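Local coordinates for saposin-like protein (Necator americanus, PDB 3S63) that probably binds lipids and interacts with membranes, as expected of a hookworm member of the saposin-like family, at residues L9-L14 / R79-H84. Residues are numbered along the deposited sequence; the frame is centred on the assembly and turned at random.
Sequences LCQIAL and RECNPH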
ATOM      1  N   LEU A   9       2.624   8.322  -1.201  1.00 40.83           N
ATOM      2  CA  LEU A   9       2.690   7.516   0.008  1.00 39.55           C
ATOM      3  C   LEU A   9       2.017   6.145  -0.142  1.00 38.93           C
ATOM      4  O   LEU A   9       2.507   5.142   0.366  1.00 41.99           O
ATOM      5  CB  LEU A   9       2.129   8.286   1.208  1.00 36.46           C
ATOM      6  CG  LEU A   9       2.937   9.540   1.561  1.00 37.73           C
ATOM      7  CD1 LEU A   9       2.472  10.115   2.863  1.00 39.51           C
ATOM      8  CD2 LEU A   9       4.412   9.218   1.661  1.00 45.09           C
ATOM      9  N   CYS A  10       0.898   6.084  -0.840  1.00 31.58           N
ATOM     10  CA  CYS A  10       0.267   4.796  -1.029  1.00 32.19           C
ATOM     11  C   CYS A  10       1.286   3.871  -1.680  1.00 35.40           C
ATOM     12  O   CYS A  10       1.457   2.729  -1.266  1.00 32.06           O
ATOM     13  CB  CYS A  10      -0.967   4.927  -1.920  1.00 29.77           C
ATOM     14  SG  CYS A  10      -1.951   3.412  -2.034  1.00 30.81           S
ATOM     15  N   GLN A  11       1.966   4.395  -2.695  1.00 34.40           N
ATOM     16  CA  GLN A  11       2.878   3.622  -3.517  1.00 36.17           C
ATOM     17  C   GLN A  11       4.127   3.186  -2.755  1.00 36.62           C
ATOM     18  O   GLN A  11       4.504   2.021  -2.778  1.00 41.43           O
ATOM     19  CB  GLN A  11       3.283   4.435  -4.747  1.00 35.11           C
ATOM     20  CG  GLN A  11       2.165   4.685  -5.713  1.00 36.90           C
ATOM     21  CD  GLN A  11       2.648   5.337  -6.985  1.00 47.66           C
ATOM     22  OE1 GLN A  11       3.086   4.658  -7.910  1.00 58.30           O
ATOM     23  NE2 GLN A  11       2.571   6.661  -7.044  1.00 46.29           N
ATOM     24  N   ILE A  12       4.779   4.137  -2.105  1.00 31.23           N
ATOM     25  CA  ILE A  12       5.935   3.864  -1.281  1.00 35.28           C
ATOM     26  C   ILE A  12       5.653   2.772  -0.247  1.00 35.55           C
ATOM     27  O   ILE A  12       6.469   1.884  -0.029  1.00 37.03           O
ATOM     28  CB  ILE A  12       6.364   5.149  -0.562  1.00 37.04           C
ATOM     29  CG1 ILE A  12       6.701   6.227  -1.597  1.00 37.65           C
ATOM     30  CG2 ILE A  12       7.528   4.888   0.367  1.00 29.39           C
ATOM     31  CD1 ILE A  12       6.983   7.587  -0.983  1.00 45.96           C
ATOM     32  N   ALA A  13       4.493   2.853   0.394  1.00 30.32           N
ATOM     33  CA  ALA A  13       4.144   1.936   1.460  1.00 26.41           C
ATOM     34  C   ALA A  13       3.946   0.530   0.941  1.00 28.89           C
ATOM     35  O   ALA A  13       4.445  -0.423   1.523  1.00 32.28           O
ATOM     36  CB  ALA A  13       2.895   2.415   2.193  1.00 23.40           C
ATOM     37  N   LEU A  14       3.208   0.391  -0.149  1.00 35.43           N
ATOM     38  CA  LEU A  14       2.889  -0.930  -0.678  1.00 34.75           C
ATOM     39  C   LEU A  14       4.103  -1.593  -1.311  1.00 38.24           C
ATOM     40  O   LEU A  14       4.221  -2.818  -1.338  1.00 39.49           O
ATOM     41  CB  LEU A  14       1.776  -0.830  -1.719  1.00 34.35           C
ATOM     42  CG  LEU A  14       0.410  -0.422  -1.198  1.00 35.26           C
ATOM     43  CD1 LEU A  14      -0.629  -0.821  -2.200  1.00 32.44           C
ATOM     44  CD2 LEU A  14       0.154  -1.094   0.133  1.00 34.20           C
ATOM     45  N   ARG A  79      -8.543   4.410  -4.932  1.00 35.22           N
ATOM     46  CA  ARG A  79      -8.802   5.823  -5.198  1.00 38.85           C
ATOM     47  C   ARG A  79      -7.911   6.738  -4.353  1.00 38.04           C
ATOM     48  O   ARG A  79      -8.254   7.895  -4.097  1.00 38.52           O
ATOM     49  CB  ARG A  79     -10.314   6.169  -5.051  1.00 30.27           C
ATOM     50  N   GLU A  80      -6.756   6.212  -3.939  1.00 39.19           N
ATOM     51  CA  GLU A  80      -5.719   7.013  -3.280  1.00 39.35           C
ATOM     52  C   GLU A  80      -4.795   7.608  -4.331  1.00 43.40           C
ATOM     53  O   GLU A  80      -3.892   8.388  -4.023  1.00 43.06           O
ATOM     54  CB  GLU A  80      -4.918   6.173  -2.294  1.00 37.45           C
ATOM     55  CG  GLU A  80      -5.695   5.782  -1.042  1.00 37.95           C
ATOM     56  CD  GLU A  80      -6.047   6.983  -0.170  1.00 42.43           C
ATOM     57  OE1 GLU A  80      -5.127   7.560   0.451  1.00 41.81           O
ATOM     58  OE2 GLU A  80      -7.242   7.346  -0.114  1.00 43.21           O
ATOM     59  N   CYS A  81      -5.030   7.204  -5.574  1.00 40.83           N
ATOM     60  CA  CYS A  81      -4.394   7.785  -6.744  1.00 38.65           C
ATOM     61  C   CYS A  81      -5.503   8.003  -7.747  1.00 38.70           C
ATOM     62  O   CYS A  81      -6.436   7.207  -7.823  1.00 42.17           O
ATOM     63  CB  CYS A  81      -3.338   6.839  -7.326  1.00 39.57           C
ATOM     64  SG  CYS A  81      -1.730   6.905  -6.493  1.00 30.34           S
ATOM     65  N   ASN A  82      -5.440   9.099  -8.491  1.00 48.87           N
ATOM     66  CA  ASN A  82      -6.392   9.316  -9.573  1.00 53.43           C
ATOM     67  C   ASN A  82      -5.601   9.245 -10.873  1.00 59.19           C
ATOM     68  O   ASN A  82      -4.370   9.382 -10.853  1.00 58.86           O
ATOM     69  CB  ASN A  82      -7.098  10.661  -9.416  1.00 47.53           C
ATOM     70  N   PRO A  83      -6.293   8.995 -12.001  1.00 63.90           N
ATOM     71  CA  PRO A  83      -5.671   8.873 -13.328  1.00 59.48           C
ATOM     72  C   PRO A  83      -4.727  10.035 -13.662  1.00 63.53           C
ATOM     73  O   PRO A  83      -3.756   9.848 -14.397  1.00 64.68           O
ATOM     74  CB  PRO A  83      -6.875   8.858 -14.268  1.00 69.00           C
ATOM     75  CG  PRO A  83      -7.959   8.225 -13.453  1.00 65.60           C
ATOM     76  CD  PRO A  83      -7.746   8.738 -12.050  1.00 62.28           C
ATOM     77  N   HIS A  84      -5.012  11.213 -13.115  1.00 80.35           N
ATOM     78  CA  HIS A  84      -4.091  12.347 -13.176  1.00 84.67           C
ATOM     79  C   HIS A  84      -2.655  11.980 -12.749  1.00 82.22           C
ATOM     80  O   HIS A  84      -1.721  12.057 -13.550  1.00 83.05           O
ATOM     81  CB  HIS A  84      -4.629  13.512 -12.308  1.00 78.55           C
TER
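C10 of helix 3-20 packs its sulfur against the first methylene of E80, in the loop following helix 71-77. This is the closer half of the contact, and the CA atoms of C10 and E80 are 6.8 Å apart. Here C10 SG stands 4.1 Å from E80 CB, and C10 CB lies at nearly the same distance from that methylene. With its sulfur anti to the backbone N (chi1 -172°), C10 forms a disulfide with C75 in helix 71-77. C81, just past the Schellman motif that ends this helix at R79, is bonded to C7 on helix 3-20. C10-C75 thus ties helix 3-20 to helix 71-77 and C7-C81 ties it to the loop that follows, the pattern that closes the N- and C-terminal ends of the saposin fold, while C39 and C49 form the third bridge. At C81 the packing is looser: Q11 NE2 comes within 4.3 Å of C81 SG, a distant van der Waals approach, and hydrogen-bonds to S86 O farther along the tail. The partly exposed E80 pairs through OE1 with R48 of helix 46-65 in a salt bridge. N82 to H84 swing away from helix 3-20 before the chain returns at S86, and P83 and H84 lie exposed to solvent.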